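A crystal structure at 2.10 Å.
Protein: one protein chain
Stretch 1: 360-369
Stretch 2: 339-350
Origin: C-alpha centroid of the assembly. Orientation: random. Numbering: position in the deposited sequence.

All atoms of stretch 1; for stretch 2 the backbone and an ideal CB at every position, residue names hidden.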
# COMPACT_ATOMS: atom_id res chain seq x y z
N SER A 360 11.21 10.39 10.40
CA SER A 360 10.03 10.01 9.65
C SER A 360 8.80 9.89 10.55
O SER A 360 7.71 10.29 10.17
CB SER A 360 10.26 8.70 8.90
OG SER A 360 11.21 8.88 7.86
N ALA A 361 8.99 9.33 11.74
CA ALA A 361 7.89 9.18 12.68
C ALA A 361 7.39 10.56 13.13
O ALA A 361 6.18 10.79 13.21
CB ALA A 361 8.33 8.37 13.88
N ASN A 362 8.32 11.47 13.40
CA ASN A 362 7.95 12.82 13.83
C ASN A 362 7.22 13.59 12.74
O ASN A 362 6.30 14.36 13.03
CB ASN A 362 9.19 13.61 14.26
CG ASN A 362 9.47 13.47 15.74
OD1 ASN A 362 8.61 13.77 16.57
ND2 ASN A 362 10.67 13.02 16.08
N ARG A 363 7.63 13.39 11.50
CA ARG A 363 6.97 14.07 10.40
C ARG A 363 5.54 13.57 10.30
O ARG A 363 4.62 14.34 10.03
CB ARG A 363 7.72 13.80 9.10
CG ARG A 363 7.79 15.00 8.17
CD ARG A 363 8.69 14.70 6.99
NE ARG A 363 9.96 14.14 7.43
CZ ARG A 363 10.40 12.92 7.13
NH1 ARG A 363 9.67 12.11 6.38
NH2 ARG A 363 11.57 12.51 7.59
N SER A 364 5.34 12.27 10.52
CA SER A 364 3.99 11.72 10.44
C SER A 364 3.16 12.27 11.61
O SER A 364 1.97 12.54 11.45
CB SER A 364 4.02 10.19 10.47
OG SER A 364 4.22 9.68 11.77
N LEU A 365 3.79 12.45 12.77
CA LEU A 365 3.07 12.99 13.92
C LEU A 365 2.69 14.44 13.64
O LEU A 365 1.56 14.86 13.93
CB LEU A 365 3.92 12.92 15.19
CG LEU A 365 3.26 13.41 16.48
CD1 LEU A 365 1.99 12.62 16.74
CD2 LEU A 365 4.23 13.27 17.65
N ASP A 366 3.62 15.20 13.08
CA ASP A 366 3.36 16.60 12.76
C ASP A 366 2.27 16.73 11.71
O ASP A 366 1.56 17.74 11.66
CB ASP A 366 4.65 17.28 12.30
CG ASP A 366 5.54 17.65 13.46
OD1 ASP A 366 6.77 17.48 13.34
OD2 ASP A 366 5.01 18.12 14.49
N TYR A 367 2.13 15.72 10.86
CA TYR A 367 1.09 15.73 9.84
C TYR A 367 -0.25 15.66 10.58
O TYR A 367 -1.18 16.41 10.29
CB TYR A 367 1.22 14.52 8.92
CG TYR A 367 0.07 14.35 7.96
CD1 TYR A 367 -0.01 15.12 6.79
CD2 TYR A 367 -0.98 13.46 8.23
CE1 TYR A 367 -1.10 15.01 5.93
CE2 TYR A 367 -2.07 13.35 7.37
CZ TYR A 367 -2.13 14.12 6.22
OH TYR A 367 -3.21 14.03 5.38
N LEU A 368 -0.34 14.74 11.54
CA LEU A 368 -1.55 14.54 12.33
C LEU A 368 -1.89 15.79 13.15
O LEU A 368 -3.06 16.11 13.36
CB LEU A 368 -1.38 13.34 13.26
CG LEU A 368 -1.27 11.96 12.60
CD1 LEU A 368 -0.92 10.93 13.65
CD2 LEU A 368 -2.58 11.60 11.92
N ALA A 369 -0.86 16.47 13.64
CA ALA A 369 -1.05 17.68 14.43
C ALA A 369 -1.74 18.72 13.55
O ALA A 369 -2.58 19.48 14.02
CB ALA A 369 0.30 18.21 14.92
N UNK A 339 -5.26 6.90 0.87
CA UNK A 339 -5.70 7.86 1.87
C UNK A 339 -4.83 7.68 3.10
O UNK A 339 -4.09 6.71 3.21
CB UNK A 339 -7.18 7.68 2.21
N UNK A 340 -4.93 8.63 4.02
CA UNK A 340 -4.14 8.59 5.25
C UNK A 340 -5.04 8.24 6.42
O UNK A 340 -6.01 8.94 6.70
CB UNK A 340 -3.44 9.93 5.50
N UNK A 341 -4.71 7.14 7.09
CA UNK A 341 -5.45 6.70 8.27
C UNK A 341 -4.54 6.87 9.48
O UNK A 341 -3.39 6.42 9.47
CB UNK A 341 -5.92 5.25 8.13
N UNK A 342 -5.06 7.51 10.51
CA UNK A 342 -4.32 7.73 11.73
C UNK A 342 -3.79 6.40 12.27
O UNK A 342 -2.65 6.32 12.74
CB UNK A 342 -5.20 8.43 12.77
N UNK A 343 -4.62 5.36 12.19
CA UNK A 343 -4.25 4.03 12.69
C UNK A 343 -3.04 3.49 11.93
O UNK A 343 -2.01 3.19 12.53
CB UNK A 343 -5.43 3.06 12.56
N UNK A 344 -3.16 3.38 10.61
CA UNK A 344 -2.05 2.88 9.81
C UNK A 344 -0.79 3.72 9.99
O UNK A 344 0.30 3.19 10.13
CB UNK A 344 -2.44 2.85 8.33
N UNK A 345 -0.95 5.04 9.99
CA UNK A 345 0.18 5.95 10.14
C UNK A 345 0.89 5.69 11.48
O UNK A 345 2.12 5.67 11.55
CB UNK A 345 -0.29 7.40 10.05
N UNK A 346 0.09 5.49 12.52
CA UNK A 346 0.60 5.21 13.86
C UNK A 346 1.51 3.99 13.84
O UNK A 346 2.62 4.01 14.37
CB UNK A 346 -0.55 4.99 14.84
N UNK A 347 1.02 2.92 13.22
CA UNK A 347 1.78 1.68 13.14
C UNK A 347 3.04 1.86 12.29
O UNK A 347 4.11 1.36 12.64
CB UNK A 347 0.91 0.56 12.56
N UNK A 348 2.91 2.58 11.19
CA UNK A 348 4.05 2.84 10.31
C UNK A 348 5.09 3.63 11.11
O UNK A 348 6.27 3.31 11.08
CB UNK A 348 3.62 3.60 9.05
N UNK A 349 4.63 4.64 11.85
CA UNK A 349 5.53 5.44 12.67
C UNK A 349 6.27 4.57 13.69
O UNK A 349 7.44 4.80 13.98
CB UNK A 349 4.75 6.55 13.39
N UNK A 350 5.58 3.58 14.24
CA UNK A 350 6.20 2.70 15.21
C UNK A 350 7.33 1.89 14.57
O UNK A 350 8.34 1.59 15.22
CB UNK A 350 5.15 1.77 15.82

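Two helices run nearly antiparallel here, their axes approaching to 9.0 Å at 159°, and they close toward one end: position 349 brings its CA to 4.4 Å from Ala361 CA, whereas the CA of 342 stays 7.4 Å from Leu368 CA. The tight end calls for small residues; farther along, longer side chains from one helix or the other must bridge the gap.

Position 339 has an extended backbone and nothing of stretch 1 near its ideal CB, so this contact leaves the choice free. It is Leu339.

At position 340, still extended, CA-to-CB points toward stretch 1, and the ideal CB lies 4.1 Å from Tyr367 OH. The nearby aromatic side chain invites a compact apolar side chain; Val, Ile or Leu would suit, and beta-branching fits the extended phi/psi of -107/121. The residue is Val340, chi1 t, whose CG1 packs 3.6 Å from Tyr367 CE2, obliquely to the ring.

Position 341 points away and immediately precedes the helix. Ser, Thr, Asp or Asn would be the usual guess for an N-cap, yet the deposited residue is Trp341; its carbonyl O accepts the first helical bond, from the N of 345, at 2.9 Å.

Position 342 opens the helix with CA-to-CB sideways, its ideal CB 4.2 Å from Leu368 CD2. Ser, Ala or Thr would be reasonable, since the end of Leu368 lies alongside. Ser342 packs loosely there, its CA 4.2 Å and its CB 4.3 Å from Leu368 CD2; its OG is also hydrogen-bonded elsewhere in the structure.

Positions 343 and 344 are out of reach, and stretch 1 sets no demand on them. They are Arg343 and Asp344, joined by a long salt bridge, Arg343 NE to Asp344 OD2 at 3.9 Å.

Position 345 is the centre of the contact. CA-to-CB points toward stretch 1, but the ideal CB is still 5.1 Å from both Leu368 CD1 and Ser364 CB, leaving a gap that a long apolar chain such as Leu, Met or perhaps Ile could fill. Leu345, at t and p, fills it: CD1 reaches Ser364 CB at 3.4 Å, while CD2 lies 3.7 Å from Leu368 CG and 4.1 Å from Tyr367 CD2. It has the largest covered area of any residue in the contact.

Positions 346, 347 and 348 point away, lie out of reach and point sideways, respectively; stretch 1 leaves them free for almost any helix-compatible residue, polar or apolar. They are Tyr346, His347 and Val348.

At position 349 the two backbones come close. The ideal CB points toward stretch 1, already 3.6 Å from Ser364 OG and 4.0 Å from Ala361 CB, so Ala, Gly or possibly Ser is expected. Ala349 CB lies 4.1 Å and Ala349 O 3.7 Å from Ala361 CB. Ser364 OG already donates to Ala361 O at 2.7 Å in its own helix, so it has no proton left for a partner here.

Position 350 points away, so polar or apolar residues could serve; it is Asn350.

Stretch 2, residues 339-350: LVWSRDLYHVAN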
# COMPACT_ATOMS: atom_id res chain seq x y z
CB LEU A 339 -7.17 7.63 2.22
CG LEU A 339 -8.15 7.88 1.06
CD1 LEU A 339 -9.54 7.39 1.43
CD2 LEU A 339 -8.16 9.36 0.73
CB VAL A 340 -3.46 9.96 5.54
CG1 VAL A 340 -2.59 9.86 6.79
CG2 VAL A 340 -2.62 10.40 4.35
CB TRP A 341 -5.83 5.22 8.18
CG TRP A 341 -7.09 4.91 7.42
CD1 TRP A 341 -8.35 4.77 7.95
CD2 TRP A 341 -7.20 4.63 6.02
NE1 TRP A 341 -9.23 4.39 6.96
CE2 TRP A 341 -8.55 4.30 5.77
CE3 TRP A 341 -6.28 4.61 4.96
CZ2 TRP A 341 -9.02 3.95 4.49
CZ3 TRP A 341 -6.74 4.26 3.69
CH2 TRP A 341 -8.10 3.94 3.47
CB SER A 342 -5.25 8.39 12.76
OG SER A 342 -4.68 8.37 14.05
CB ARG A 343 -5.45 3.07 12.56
CG ARG A 343 -5.14 1.61 12.89
CD ARG A 343 -6.38 0.72 12.78
NE ARG A 343 -7.20 1.08 11.62
CZ ARG A 343 -8.32 1.79 11.68
NH1 ARG A 343 -8.77 2.23 12.85
NH2 ARG A 343 -8.97 2.08 10.57
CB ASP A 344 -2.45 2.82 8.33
CG ASP A 344 -3.59 1.84 8.07
OD1 ASP A 344 -3.46 0.98 7.17
OD2 ASP A 344 -4.61 1.94 8.78
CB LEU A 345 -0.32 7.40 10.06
CG LEU A 345 0.69 8.55 10.01
CD1 LEU A 345 1.65 8.35 8.84
CD2 LEU A 345 -0.05 9.87 9.86
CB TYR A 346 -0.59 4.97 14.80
CG TYR A 346 -0.27 4.34 16.14
CD1 TYR A 346 0.42 5.04 17.13
CD2 TYR A 346 -0.67 3.03 16.42
CE1 TYR A 346 0.69 4.45 18.38
CE2 TYR A 346 -0.40 2.44 17.65
CZ TYR A 346 0.28 3.15 18.63
OH TYR A 346 0.55 2.57 19.85
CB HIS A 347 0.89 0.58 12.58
CG HIS A 347 -0.22 0.19 13.51
ND1 HIS A 347 0.01 -0.31 14.78
CD2 HIS A 347 -1.57 0.24 13.37
CE1 HIS A 347 -1.14 -0.54 15.38
NE2 HIS A 347 -2.12 -0.22 14.55
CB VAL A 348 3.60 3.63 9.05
CG1 VAL A 348 4.82 4.18 8.29
CG2 VAL A 348 2.78 2.72 8.13
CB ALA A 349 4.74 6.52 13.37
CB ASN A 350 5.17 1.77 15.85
CG ASN A 350 4.30 2.49 16.85
OD1 ASN A 350 4.75 3.42 17.52
ND2 ASN A 350 3.04 2.06 16.96
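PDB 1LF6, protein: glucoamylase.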